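Local coordinates for ABC transporter substrate binding protein (Ribose) (Agrobacterium vitis S4, PDB 4WT7) that binds the sugar alcohol D-allitol between two lobes and probably serves as the periplasmic carbohydrate receptor of an ABC transporter, at residues Asp90-Leu95 with Ala112-Leu117; Gln205-Leu210 with Thr234-Ala239; Trp226-Leu231 with Asp251-Val256; Ala272-Glu277 with Ser299-Leu304. All coordinates share one frame; numbering follows the deposited sequence.

Overall arrangement
The four contacts sample both lobes of a periplasmic binding protein and the hinge between them. Contacts 1 and 2 lie farthest apart, with centres about 42 Å from each other: the first is a buried parallel strand pair held by backbone hydrogen bonds, the second a buried helix pair packed mainly through aliphatic side chains, with no hydrogen bond across it. Contact 3, also buried, shares helix 227-240 with contact 2 but sits at its N-terminal end, beside the ligand, where carboxylates and a serine join the aliphatic groups. Contact 4, only partly buried, joins two of the chain segments that pass between the lobes. Contacts 3 and 4 meet through Asp251 and Gln273, and both touch D-allitol.

Contact 1: residues Asp90-Leu95 with Ala112-Leu117; sequences DAIVQL and AGIPVL
Ile92 and Ile114 form the apolar centre, their chains crossing obliquely with CG1 of Ile92 3.8 Å from CG2 of Ile114. With chi1 at -55°, Ile114 sets CG2 opposite its backbone N, and this methyl meets CG1 and CD1 of Ile92; beta-branched residues suit such extended backbone. Leu84 of helix 74-87 packs on Ile92 too. On the other face of the sheet Val93 and Leu117 sit side by side, CG1 of Val93 4.4 Å from CB of Leu117, and Val286 of helix 275-290 covers both. The two strands are the parallel pair of the beta-alpha-beta unit 91-95, 99-111, 116-119, part of the Rossmann-like N-terminal lobe of a periplasmic binding protein. Gly113, with positive phi, ends the connecting helix in a Schellman motif, a turn for which glycine is well suited.

Toward the polar edge the backbones take over. Ile92 N gives a hydrogen bond to Pro115 O (2.9 Å), Leu117 N one to Ile92 O (3.0 Å), and Gln94 N one to Leu117 O (3.0 Å). Pro115, which has no N-H to offer, stands just before the strand and rests CD 3.4 Å from Asp90 O. The polar ends turn to other partners: Gln94 OE1 bonds Ser38 OG, and Asp90 OD2 bonds the backbone N of Arg34.

Contact 2: residues Gln205-Leu210 with Thr234-Ala239; sequences QVTAIL and TQALAA
Helices 198-212 and 227-240 lie side by side on the sheet of the C-terminal lobe, and this contact is where Val206, Thr207 and Leu210 of the first meet Ala236 and Leu237 of the second. Over these short segments the axes come within 8.8 Å and run in broadly the same direction, at an angle of 44°. The small side chain of Ala236 allows such an approach: its CB points at the partner helix and touches CG1 of Val206 at 3.8 Å and OG1 of Thr207 at 3.7 Å. Val206 meets it with the branch that lies anti to the backbone N (chi1 174°), and the same methyl comes near CD2 of Leu237, 4.4 Å away.

One turn further along, Leu210 divides its two methyls. CD1 rests 3.9 Å from the carbonyl O of Ala236, while CD2 meets CD2 of Leu237, also at 3.9 Å, the two leucine side chains crossing at about a right angle. No hydrogen bond links the segments; the hydroxyl of Thr207 bonds instead to the carbonyl O of Phe203 in its own helix. A threonine thus suits the margin of this apolar patch, since its polar atom is satisfied without a partner across the gap. Phe203 also lies against Ala236, and Ile245 reaches Leu210 and Leu237 from a loop. Aliphatic packing of neighbouring helices against a central, largely parallel sheet is characteristic of the alpha/beta lobes of periplasmic binding proteins.

Contact 3: residues Trp226-Leu231 with Asp251-Val256; sequences WDIPQL and DGSPEV. With X9X (D-allitol), chain C.
The chain at Trp226 and Asp251, whose CA atoms are 5.8 Å apart, leads on each side into a helix, and the backbones come near each other again at Leu231 and Val256. Asp227 is gripped by Ser253 at both carboxylate oxygens: the hydroxyl OG donates to OD1 (2.6 Å) and the backbone N to OD2 (2.8 Å), each on the syn lone pair. Its CG sits between backbone N and carbonyl carbon (chi1 73°), turning the carboxylate toward Ser253. The short serine side chain allows both bonds from one residue, which should fix the rotation of the acid.

Asp251 faces the ligand with both oxygens, OD1 accepting from OAD of D-allitol (2.7 Å) and OD2 from OAF (2.6 Å), a pairing suited to neighbouring hydroxyls. Trp226 lays one ring face against the ligand, CAI standing 3.7 Å above its plane, while CD of Pro229 covers the opposite face. Farther from the pocket CG2 of Val256 makes an apolar contact with CB of Leu231 (3.9 Å). CG1 of Val256 lies against the amide oxygen OE1 of Gln230, whose NE2 is hydrogen-bonded to Ala269 O.

Around this site, Phe46 of helix 45-60 in the other lobe touches Asp251, Thr198 of helix 198-212 packs on Trp226, and Asp270 of strand 267-272 lies against Gln230 and Val256.

Contact 4: residues Ala272-Glu277 with Ser299-Leu304; sequences AQQPAE and SYVPAL. With X9X (D-allitol), chain C.
Gln274 leans on Val301 and Pro302, joining two chain segments that pass between the lobes, the hinge region of a periplasmic binding protein. Strand 267-272 leads here into helix 275-290, and strand 298-300 of one lobe runs on toward strand 304-307 of the other. From CB outward, each part of the glutamine finds a neighbour. CB lies 3.9 Å from CG1 of Val301. CG and CD then pass along the carbonyl O of Pro302, both at 3.7 Å, with the chain extended beyond CG. At the tip, NE2 lies 3.8 Å from CG1 of Val301 and donates to Pro302 O at 2.9 Å in a nearly straight bond of 177°; the oxygen lies in the amide plane, although the donor stands above the carbonyl plane of Pro302. A long amide suits this place because its CB can rest on the valine while the amide at its end reaches a carbonyl.

The same carbonyl O also takes a bond from a water, which in turn accepts from the backbone N of Gln274. Beside this, Ala272 and Leu304 form an antiparallel hydrogen-bonded pair, each backbone N giving to the other's O. Their side chains share one face of the sheet, where Val314 and Leu318 of helix 311-318 cover them, a place for apolar residues. Gln273 turns the other way, into the ligand pocket: with its OE1 held by Ser132 OG, its NE2 is hydrogen-bonded to Asp251 OD1 and also donates to OAB of D-allitol at 2.9 Å and an angle of 170°.

Contact 1: residues Asp90-Leu95 with Ala112-Leu117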
loop_
_atom_site.group_PDB
_atom_site.type_symbol
_atom_site.label_atom_id
_atom_site.label_comp_id
_atom_site.label_asym_id
_atom_site.label_seq_id
_atom_site.Cartn_x
_atom_site.Cartn_y
_atom_site.Cartn_z
ATOM N N ASP A 90 -12.507 22.738 5.241
ATOM C CA ASP A 90 -13.190 22.124 6.371
ATOM C C ASP A 90 -12.529 20.848 6.883
ATOM O O ASP A 90 -12.742 20.446 8.029
ATOM C CB ASP A 90 -14.641 21.929 6.005
ATOM C CG ASP A 90 -15.307 23.247 5.701
ATOM O OD1 ASP A 90 -15.480 24.042 6.658
ATOM O OD2 ASP A 90 -15.600 23.514 4.518
ATOM N N ALA A 91 -11.710 20.216 6.037
ATOM C CA ALA A 91 -10.896 19.090 6.462
ATOM C C ALA A 91 -9.797 18.852 5.408
ATOM O O ALA A 91 -9.894 19.344 4.264
ATOM C CB ALA A 91 -11.761 17.838 6.653
ATOM N N ILE A 92 -8.735 18.148 5.800
ATOM C CA ILE A 92 -7.748 17.679 4.841
ATOM C C ILE A 92 -7.602 16.163 4.968
ATOM O O ILE A 92 -7.544 15.643 6.089
ATOM C CB ILE A 92 -6.394 18.343 5.109
ATOM C CG1 ILE A 92 -6.487 19.837 4.822
ATOM C CG2 ILE A 92 -5.294 17.697 4.291
ATOM C CD1 ILE A 92 -5.250 20.647 5.232
ATOM N N VAL A 93 -7.551 15.441 3.842
ATOM C CA VAL A 93 -7.288 14.001 3.897
ATOM C C VAL A 93 -5.978 13.748 3.180
ATOM O O VAL A 93 -5.801 14.158 2.027
ATOM C CB VAL A 93 -8.385 13.104 3.198
ATOM C CG1 VAL A 93 -8.190 11.647 3.599
ATOM C CG2 VAL A 93 -9.768 13.546 3.557
ATOM N N GLN A 94 -5.063 13.077 3.855
ATOM C CA GLN A 94 -3.757 12.783 3.276
ATOM C C GLN A 94 -3.623 11.308 2.983
ATOM O O GLN A 94 -3.810 10.454 3.852
ATOM C CB GLN A 94 -2.632 13.244 4.214
ATOM C CG GLN A 94 -1.243 12.783 3.812
ATOM C CD GLN A 94 -0.859 13.324 2.459
ATOM O OE1 GLN A 94 -1.201 14.466 2.110
ATOM N NE2 GLN A 94 -0.136 12.529 1.688
ATOM N N LEU A 95 -3.282 11.025 1.743
ATOM C CA LEU A 95 -3.156 9.656 1.264
ATOM C C LEU A 95 -1.671 9.283 1.068
ATOM O O LEU A 95 -0.983 9.827 0.201
ATOM C CB LEU A 95 -3.938 9.487 -0.053
ATOM C CG LEU A 95 -3.695 8.206 -0.849
ATOM C CD1 LEU A 95 -4.130 6.987 -0.064
ATOM C CD2 LEU A 95 -4.420 8.265 -2.173
ATOM N N ALA A 112 -3.738 24.612 13.108
ATOM C CA ALA A 112 -4.443 25.676 12.414
ATOM C C ALA A 112 -5.964 25.546 12.466
ATOM O O ALA A 112 -6.684 26.351 11.883
ATOM C CB ALA A 112 -3.980 25.736 10.967
ATOM N N GLY A 113 -6.451 24.530 13.153
ATOM C CA GLY A 113 -7.879 24.379 13.343
ATOM C C GLY A 113 -8.510 23.434 12.339
ATOM O O GLY A 113 -9.719 23.333 12.283
ATOM N N ILE A 114 -7.694 22.739 11.555
ATOM C CA ILE A 114 -8.207 21.924 10.452
ATOM C C ILE A 114 -8.159 20.453 10.802
ATOM O O ILE A 114 -7.082 19.894 11.013
ATOM C CB ILE A 114 -7.368 22.145 9.154
ATOM C CG1 ILE A 114 -7.321 23.632 8.797
ATOM C CG2 ILE A 114 -7.940 21.380 7.960
ATOM C CD1 ILE A 114 -6.195 23.952 7.838
ATOM N N PRO A 115 -9.335 19.809 10.835
ATOM C CA PRO A 115 -9.453 18.368 10.985
ATOM C C PRO A 115 -8.637 17.631 9.893
ATOM O O PRO A 115 -8.761 17.940 8.688
ATOM C CB PRO A 115 -10.943 18.114 10.763
ATOM C CG PRO A 115 -11.592 19.365 11.064
ATOM C CD PRO A 115 -10.649 20.443 10.658
ATOM N N VAL A 116 -7.836 16.658 10.329
ATOM C CA VAL A 116 -7.030 15.851 9.435
ATOM C C VAL A 116 -7.456 14.409 9.538
ATOM O O VAL A 116 -7.583 13.881 10.638
ATOM C CB VAL A 116 -5.543 15.965 9.832
ATOM C CG1 VAL A 116 -4.701 14.896 9.121
ATOM C CG2 VAL A 116 -5.064 17.357 9.538
ATOM N N LEU A 117 -7.740 13.791 8.392
ATOM C CA LEU A 117 -7.869 12.344 8.298
ATOM C C LEU A 117 -6.829 11.794 7.334
ATOM O O LEU A 117 -6.276 12.521 6.518
ATOM C CB LEU A 117 -9.271 11.929 7.812
ATOM C CG LEU A 117 -10.382 12.094 8.852
ATOM C CD1 LEU A 117 -10.714 13.603 9.047
ATOM C CD2 LEU A 117 -11.624 11.283 8.472
#

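Contact 2: residues Gln205-Leu210 with Thr234-Ala239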
loop_
_atom_site.group_PDB
_atom_site.type_symbol
_atom_site.label_atom_id
_atom_site.label_comp_id
_atom_site.label_asym_id
_atom_site.label_seq_id
_atom_site.Cartn_x
_atom_site.Cartn_y
_atom_site.Cartn_z
ATOM N N GLN A 205 17.068 -5.178 -10.389
ATOM C CA GLN A 205 17.604 -5.608 -9.100
ATOM C C GLN A 205 17.508 -7.124 -8.913
ATOM O O GLN A 205 18.477 -7.780 -8.486
ATOM C CB GLN A 205 16.871 -4.883 -7.966
ATOM C CG GLN A 205 17.193 -3.401 -7.892
ATOM C CD GLN A 205 16.980 -2.875 -6.488
ATOM O OE1 GLN A 205 17.694 -3.267 -5.570
ATOM N NE2 GLN A 205 15.981 -2.029 -6.309
ATOM N N VAL A 206 16.348 -7.686 -9.248
ATOM C CA VAL A 206 16.183 -9.118 -9.171
ATOM C C VAL A 206 17.107 -9.787 -10.190
ATOM O O VAL A 206 17.806 -10.751 -9.859
ATOM C CB VAL A 206 14.720 -9.546 -9.397
ATOM C CG1 VAL A 206 14.596 -11.072 -9.452
ATOM C CG2 VAL A 206 13.845 -9.003 -8.300
ATOM N N THR A 207 17.151 -9.279 -11.420
ATOM C CA THR A 207 18.070 -9.867 -12.404
ATOM C C THR A 207 19.498 -9.890 -11.855
ATOM O O THR A 207 20.217 -10.884 -11.980
ATOM C CB THR A 207 18.101 -9.106 -13.717
ATOM O OG1 THR A 207 16.815 -9.147 -14.324
ATOM C CG2 THR A 207 19.105 -9.753 -14.686
ATOM N N ALA A 208 19.932 -8.799 -11.241
ATOM C CA ALA A 208 21.301 -8.788 -10.778
ATOM C C ALA A 208 21.452 -9.748 -9.600
ATOM O O ALA A 208 22.503 -10.388 -9.465
ATOM C CB ALA A 208 21.789 -7.375 -10.437
ATOM N N ILE A 209 20.420 -9.899 -8.765
ATOM C CA ILE A 209 20.576 -10.766 -7.593
ATOM C C ILE A 209 20.551 -12.258 -7.963
ATOM O O ILE A 209 21.232 -13.063 -7.328
ATOM C CB ILE A 209 19.572 -10.467 -6.447
ATOM C CG1 ILE A 209 20.283 -10.608 -5.098
ATOM C CG2 ILE A 209 18.407 -11.403 -6.481
ATOM C CD1 ILE A 209 19.357 -10.563 -3.912
ATOM N N LEU A 210 19.767 -12.617 -8.980
ATOM C CA LEU A 210 19.781 -13.970 -9.501
ATOM C C LEU A 210 21.188 -14.376 -9.973
ATOM O O LEU A 210 21.516 -15.553 -9.971
ATOM C CB LEU A 210 18.821 -14.104 -10.684
ATOM C CG LEU A 210 17.335 -13.933 -10.429
ATOM C CD1 LEU A 210 16.647 -13.753 -11.766
ATOM C CD2 LEU A 210 16.807 -15.138 -9.688
ATOM N N THR A 234 8.669 -10.821 -10.767
ATOM C CA THR A 234 8.089 -11.984 -11.421
ATOM C C THR A 234 8.598 -12.068 -12.862
ATOM O O THR A 234 9.087 -13.113 -13.317
ATOM C CB THR A 234 6.546 -11.890 -11.351
ATOM O OG1 THR A 234 6.167 -11.818 -9.974
ATOM C CG2 THR A 234 5.870 -13.092 -12.002
ATOM N N GLN A 235 8.526 -10.943 -13.559
ATOM C CA GLN A 235 9.062 -10.868 -14.902
ATOM C C GLN A 235 10.537 -11.272 -14.942
ATOM O O GLN A 235 10.923 -12.034 -15.832
ATOM C CB GLN A 235 8.907 -9.459 -15.457
ATOM C CG GLN A 235 7.473 -9.027 -15.624
ATOM C CD GLN A 235 7.343 -7.527 -15.855
ATOM O OE1 GLN A 235 8.334 -6.807 -15.857
ATOM N NE2 GLN A 235 6.115 -7.056 -16.047
ATOM N N ALA A 236 11.352 -10.777 -13.998
ATOM C CA ALA A 236 12.784 -11.067 -14.050
ATOM C C ALA A 236 13.002 -12.568 -13.860
ATOM O O ALA A 236 13.879 -13.143 -14.487
ATOM C CB ALA A 236 13.583 -10.242 -12.996
ATOM N N LEU A 237 12.180 -13.217 -13.036
ATOM C CA LEU A 237 12.291 -14.663 -12.875
ATOM C C LEU A 237 12.043 -15.402 -14.199
ATOM O O LEU A 237 12.783 -16.343 -14.554
ATOM C CB LEU A 237 11.323 -15.186 -11.825
ATOM C CG LEU A 237 11.542 -14.665 -10.400
ATOM C CD1 LEU A 237 10.441 -15.145 -9.521
ATOM C CD2 LEU A 237 12.920 -15.084 -9.838
ATOM N N ALA A 238 11.016 -14.978 -14.931
ATOM C CA ALA A 238 10.678 -15.659 -16.185
ATOM C C ALA A 238 11.808 -15.456 -17.197
ATOM O O ALA A 238 12.321 -16.406 -17.786
ATOM C CB ALA A 238 9.355 -15.149 -16.737
ATOM N N ALA A 239 12.206 -14.200 -17.369
ATOM C CA ALA A 239 13.317 -13.838 -18.256
ATOM C C ALA A 239 14.589 -14.638 -17.957
ATOM O O ALA A 239 15.285 -15.076 -18.875
ATOM C CB ALA A 239 13.598 -12.311 -18.166
#

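Contact 3: residues Trp226-Leu231 with Asp251-Val256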
loop_
_atom_site.group_PDB
_atom_site.type_symbol
_atom_site.label_atom_id
_atom_site.label_comp_id
_atom_site.label_asym_id
_atom_site.label_seq_id
_atom_site.Cartn_x
_atom_site.Cartn_y
_atom_site.Cartn_z
ATOM N N TRP A 226 4.194 -4.276 -1.414
ATOM C CA TRP A 226 3.149 -3.949 -2.360
ATOM C C TRP A 226 3.542 -4.611 -3.680
ATOM O O TRP A 226 4.660 -5.062 -3.822
ATOM C CB TRP A 226 2.963 -2.439 -2.508
ATOM C CG TRP A 226 4.195 -1.717 -2.926
ATOM C CD1 TRP A 226 5.398 -1.686 -2.269
ATOM C CD2 TRP A 226 4.344 -0.894 -4.071
ATOM N NE1 TRP A 226 6.304 -0.913 -2.959
ATOM C CE2 TRP A 226 5.680 -0.403 -4.066
ATOM C CE3 TRP A 226 3.498 -0.505 -5.093
ATOM C CZ2 TRP A 226 6.172 0.433 -5.077
ATOM C CZ3 TRP A 226 3.980 0.326 -6.081
ATOM C CH2 TRP A 226 5.300 0.781 -6.072
ATOM N N ASP A 227 2.657 -4.624 -4.660
ATOM C CA ASP A 227 2.776 -5.630 -5.716
ATOM C C ASP A 227 3.394 -5.184 -7.054
ATOM O O ASP A 227 3.635 -6.011 -7.917
ATOM C CB ASP A 227 1.457 -6.398 -5.875
ATOM C CG ASP A 227 0.341 -5.588 -6.545
ATOM O OD1 ASP A 227 0.543 -4.390 -6.855
ATOM O OD2 ASP A 227 -0.745 -6.198 -6.750
ATOM N N ILE A 228 3.702 -3.895 -7.202
ATOM C CA ILE A 228 4.355 -3.433 -8.412
ATOM C C ILE A 228 5.823 -3.876 -8.495
ATOM O O ILE A 228 6.267 -4.309 -9.577
ATOM C CB ILE A 228 4.151 -1.908 -8.590
ATOM C CG1 ILE A 228 2.640 -1.598 -8.594
ATOM C CG2 ILE A 228 4.773 -1.411 -9.864
ATOM C CD1 ILE A 228 1.798 -2.497 -9.548
ATOM N N PRO A 229 6.575 -3.822 -7.376
ATOM C CA PRO A 229 7.911 -4.457 -7.423
ATOM C C PRO A 229 7.770 -5.971 -7.656
ATOM O O PRO A 229 8.575 -6.601 -8.390
ATOM C CB PRO A 229 8.487 -4.192 -6.042
ATOM C CG PRO A 229 7.720 -2.982 -5.540
ATOM C CD PRO A 229 6.359 -3.044 -6.145
ATOM N N GLN A 230 6.731 -6.554 -7.056
ATOM C CA GLN A 230 6.434 -7.959 -7.291
ATOM C C GLN A 230 6.351 -8.230 -8.790
ATOM O O GLN A 230 6.904 -9.207 -9.271
ATOM C CB GLN A 230 5.154 -8.401 -6.578
ATOM C CG GLN A 230 4.840 -9.893 -6.680
ATOM C CD GLN A 230 3.462 -10.238 -6.089
ATOM O OE1 GLN A 230 2.679 -9.352 -5.713
ATOM N NE2 GLN A 230 3.165 -11.529 -6.016
ATOM N N LEU A 231 5.651 -7.363 -9.515
ATOM C CA LEU A 231 5.488 -7.500 -10.967
ATOM C C LEU A 231 6.852 -7.504 -11.681
ATOM O O LEU A 231 7.133 -8.384 -12.478
ATOM C CB LEU A 231 4.635 -6.348 -11.499
ATOM C CG LEU A 231 4.317 -6.258 -12.998
ATOM C CD1 LEU A 231 3.787 -7.591 -13.511
ATOM C CD2 LEU A 231 3.293 -5.108 -13.240
ATOM N N ASP A 251 -1.766 -5.566 -2.615
ATOM C CA ASP A 251 -2.561 -4.528 -3.297
ATOM C C ASP A 251 -3.648 -5.164 -4.199
ATOM O O ASP A 251 -4.756 -4.633 -4.314
ATOM C CB ASP A 251 -1.721 -3.558 -4.136
ATOM C CG ASP A 251 -0.991 -2.533 -3.299
ATOM O OD1 ASP A 251 -1.067 -2.633 -2.064
ATOM O OD2 ASP A 251 -0.303 -1.660 -3.902
ATOM N N GLY A 252 -3.314 -6.301 -4.825
ATOM C CA GLY A 252 -4.165 -6.867 -5.859
ATOM C C GLY A 252 -4.380 -5.939 -7.049
ATOM O O GLY A 252 -5.509 -5.730 -7.497
ATOM N N SER A 253 -3.309 -5.355 -7.561
ATOM C CA SER A 253 -3.410 -4.659 -8.837
ATOM C C SER A 253 -3.813 -5.718 -9.869
ATOM O O SER A 253 -3.383 -6.847 -9.779
ATOM C CB SER A 253 -2.077 -3.986 -9.217
ATOM O OG SER A 253 -1.524 -3.309 -8.107
ATOM N N PRO A 254 -4.662 -5.352 -10.833
ATOM C CA PRO A 254 -5.171 -6.345 -11.796
ATOM C C PRO A 254 -4.066 -7.045 -12.567
ATOM O O PRO A 254 -4.119 -8.259 -12.771
ATOM C CB PRO A 254 -6.010 -5.512 -12.767
ATOM C CG PRO A 254 -6.401 -4.298 -11.999
ATOM C CD PRO A 254 -5.303 -4.034 -10.994
ATOM N N GLU A 255 -3.090 -6.280 -13.023
ATOM C CA GLU A 255 -2.004 -6.849 -13.804
ATOM C C GLU A 255 -1.232 -7.932 -13.027
ATOM O O GLU A 255 -0.700 -8.854 -13.627
ATOM C CB GLU A 255 -1.089 -5.738 -14.321
ATOM C CG GLU A 255 -0.458 -4.850 -13.209
ATOM C CD GLU A 255 -1.271 -3.560 -12.824
ATOM O OE1 GLU A 255 -2.543 -3.575 -12.729
ATOM O OE2 GLU A 255 -0.588 -2.521 -12.600
ATOM N N VAL A 256 -1.202 -7.858 -11.694
ATOM C CA VAL A 256 -0.473 -8.860 -10.896
ATOM C C VAL A 256 -1.337 -10.045 -10.495
ATOM O O VAL A 256 -0.872 -11.185 -10.511
ATOM C CB VAL A 256 0.144 -8.242 -9.606
ATOM C CG1 VAL A 256 0.860 -9.296 -8.783
ATOM C CG2 VAL A 256 1.097 -7.147 -9.991
HETATM O OAA X9X C . 3.929 3.303 -0.319
HETATM C CAG X9X C . 3.925 2.400 -1.364
HETATM C CAI X9X C . 2.752 1.487 -1.512
HETATM O OAC X9X C . 2.724 0.498 -0.511
HETATM C CAK X9X C . 1.473 2.262 -1.646
HETATM O OAE X9X C . 1.690 3.156 -2.668
HETATM C CAL X9X C . 0.314 1.370 -2.097
HETATM O OAF X9X C . 0.614 0.710 -3.278
HETATM C CAJ X9X C . -0.263 0.420 -1.068
HETATM O OAD X9X C . 0.453 -0.758 -0.923
HETATM C CAH X9X C . -0.554 1.021 0.292
HETATM O OAB X9X C . -1.618 0.425 1.002
#

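Contact 4: residues Ala272-Glu277 with Ser299-Leu304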
loop_
_atom_site.group_PDB
_atom_site.type_symbol
_atom_site.label_atom_id
_atom_site.label_comp_id
_atom_site.label_asym_id
_atom_site.label_seq_id
_atom_site.Cartn_x
_atom_site.Cartn_y
_atom_site.Cartn_z
ATOM N N ALA A 272 -5.040 -8.789 -1.883
ATOM C CA ALA A 272 -5.774 -7.715 -2.517
ATOM C C ALA A 272 -6.305 -6.765 -1.456
ATOM O O ALA A 272 -6.866 -7.193 -0.420
ATOM C CB ALA A 272 -6.890 -8.247 -3.351
ATOM N N GLN A 273 -6.111 -5.492 -1.739
ATOM C CA GLN A 273 -6.747 -4.414 -1.003
ATOM C C GLN A 273 -7.897 -3.834 -1.784
ATOM O O GLN A 273 -8.147 -4.225 -2.939
ATOM C CB GLN A 273 -5.731 -3.313 -0.761
ATOM C CG GLN A 273 -4.622 -3.734 0.142
ATOM C CD GLN A 273 -3.889 -2.531 0.763
ATOM O OE1 GLN A 273 -4.310 -2.007 1.786
ATOM N NE2 GLN A 273 -2.823 -2.085 0.117
ATOM N N GLN A 274 -8.582 -2.879 -1.153
ATOM C CA GLN A 274 -9.769 -2.233 -1.714
ATOM C C GLN A 274 -9.591 -0.708 -1.655
ATOM O O GLN A 274 -10.188 -0.026 -0.806
ATOM C CB GLN A 274 -10.992 -2.652 -0.927
ATOM C CG GLN A 274 -11.192 -4.157 -0.893
ATOM C CD GLN A 274 -12.596 -4.564 -0.407
ATOM O OE1 GLN A 274 -13.572 -4.465 -1.161
ATOM N NE2 GLN A 274 -12.692 -5.067 0.832
ATOM N N PRO A 275 -8.744 -0.179 -2.534
ATOM C CA PRO A 275 -8.412 1.248 -2.491
ATOM C C PRO A 275 -9.610 2.156 -2.793
ATOM O O PRO A 275 -9.782 3.195 -2.153
ATOM C CB PRO A 275 -7.298 1.379 -3.533
ATOM C CG PRO A 275 -7.406 0.090 -4.394
ATOM C CD PRO A 275 -7.821 -0.933 -3.407
ATOM N N ALA A 276 -10.455 1.796 -3.736
ATOM C CA ALA A 276 -11.612 2.655 -3.946
ATOM C C ALA A 276 -12.474 2.692 -2.657
ATOM O O ALA A 276 -12.905 3.767 -2.221
ATOM C CB ALA A 276 -12.394 2.229 -5.161
ATOM N N GLU A 277 -12.669 1.538 -2.021
ATOM C CA GLU A 277 -13.403 1.517 -0.752
ATOM C C GLU A 277 -12.713 2.349 0.327
ATOM O O GLU A 277 -13.361 3.080 1.051
ATOM C CB GLU A 277 -13.630 0.102 -0.224
ATOM C CG GLU A 277 -14.655 -0.691 -0.999
ATOM C CD GLU A 277 -16.043 -0.064 -0.952
ATOM O OE1 GLU A 277 -16.367 0.592 0.067
ATOM O OE2 GLU A 277 -16.785 -0.207 -1.963
ATOM N N SER A 299 -9.898 2.892 10.901
ATOM C CA SER A 299 -11.058 2.231 10.304
ATOM C C SER A 299 -10.533 1.232 9.277
ATOM O O SER A 299 -9.919 1.628 8.291
ATOM C CB SER A 299 -11.969 3.269 9.646
ATOM O OG SER A 299 -12.443 4.163 10.650
ATOM N N TYR A 300 -10.745 -0.059 9.519
ATOM C CA TYR A 300 -10.134 -1.093 8.691
ATOM C C TYR A 300 -11.051 -1.579 7.622
ATOM O O TYR A 300 -12.212 -1.866 7.867
ATOM C CB TYR A 300 -9.657 -2.270 9.552
ATOM C CG TYR A 300 -8.667 -1.817 10.620
ATOM C CD1 TYR A 300 -7.416 -1.350 10.270
ATOM C CD2 TYR A 300 -8.999 -1.842 11.969
ATOM C CE1 TYR A 300 -6.519 -0.920 11.230
ATOM C CE2 TYR A 300 -8.116 -1.420 12.934
ATOM C CZ TYR A 300 -6.878 -0.963 12.565
ATOM O OH TYR A 300 -5.976 -0.528 13.504
ATOM N N VAL A 301 -10.523 -1.651 6.418
ATOM C CA VAL A 301 -11.264 -2.180 5.293
ATOM C C VAL A 301 -10.696 -3.550 4.969
ATOM O O VAL A 301 -9.470 -3.699 4.872
ATOM C CB VAL A 301 -11.113 -1.313 4.062
ATOM C CG1 VAL A 301 -11.724 -2.052 2.844
ATOM C CG2 VAL A 301 -11.777 0.023 4.287
ATOM N N PRO A 302 -11.576 -4.551 4.798
ATOM C CA PRO A 302 -11.068 -5.904 4.652
ATOM C C PRO A 302 -10.151 -6.039 3.430
ATOM O O PRO A 302 -10.291 -5.300 2.455
ATOM C CB PRO A 302 -12.343 -6.742 4.503
ATOM C CG PRO A 302 -13.389 -5.950 5.287
ATOM C CD PRO A 302 -13.039 -4.515 4.970
ATOM N N ALA A 303 -9.229 -6.991 3.514
ATOM C CA ALA A 303 -8.308 -7.338 2.419
ATOM C C ALA A 303 -8.451 -8.810 2.135
ATOM O O ALA A 303 -8.849 -9.547 3.006
ATOM C CB ALA A 303 -6.887 -7.056 2.811
ATOM N N LEU A 304 -8.081 -9.252 0.941
ATOM C CA LEU A 304 -8.316 -10.647 0.552
ATOM C C LEU A 304 -7.069 -11.329 -0.013
ATOM O O LEU A 304 -6.598 -10.961 -1.083
ATOM C CB LEU A 304 -9.422 -10.707 -0.523
ATOM C CG LEU A 304 -10.689 -9.910 -0.264
ATOM C CD1 LEU A 304 -11.401 -9.489 -1.582
ATOM C CD2 LEU A 304 -11.587 -10.818 0.577
HETATM O OAA X9X C . 3.929 3.303 -0.319
HETATM C CAG X9X C . 3.925 2.400 -1.364
HETATM C CAI X9X C . 2.752 1.487 -1.512
HETATM O OAC X9X C . 2.724 0.498 -0.511
HETATM C CAK X9X C . 1.473 2.262 -1.646
HETATM O OAE X9X C . 1.690 3.156 -2.668
HETATM C CAL X9X C . 0.314 1.370 -2.097
HETATM O OAF X9X C . 0.614 0.710 -3.278
HETATM C CAJ X9X C . -0.263 0.420 -1.068
HETATM O OAD X9X C . 0.453 -0.758 -0.923
HETATM C CAH X9X C . -0.554 1.021 0.292
HETATM O OAB X9X C . -1.618 0.425 1.002
HETATM O O HOH W 1 -8.459 -3.234 1.749
#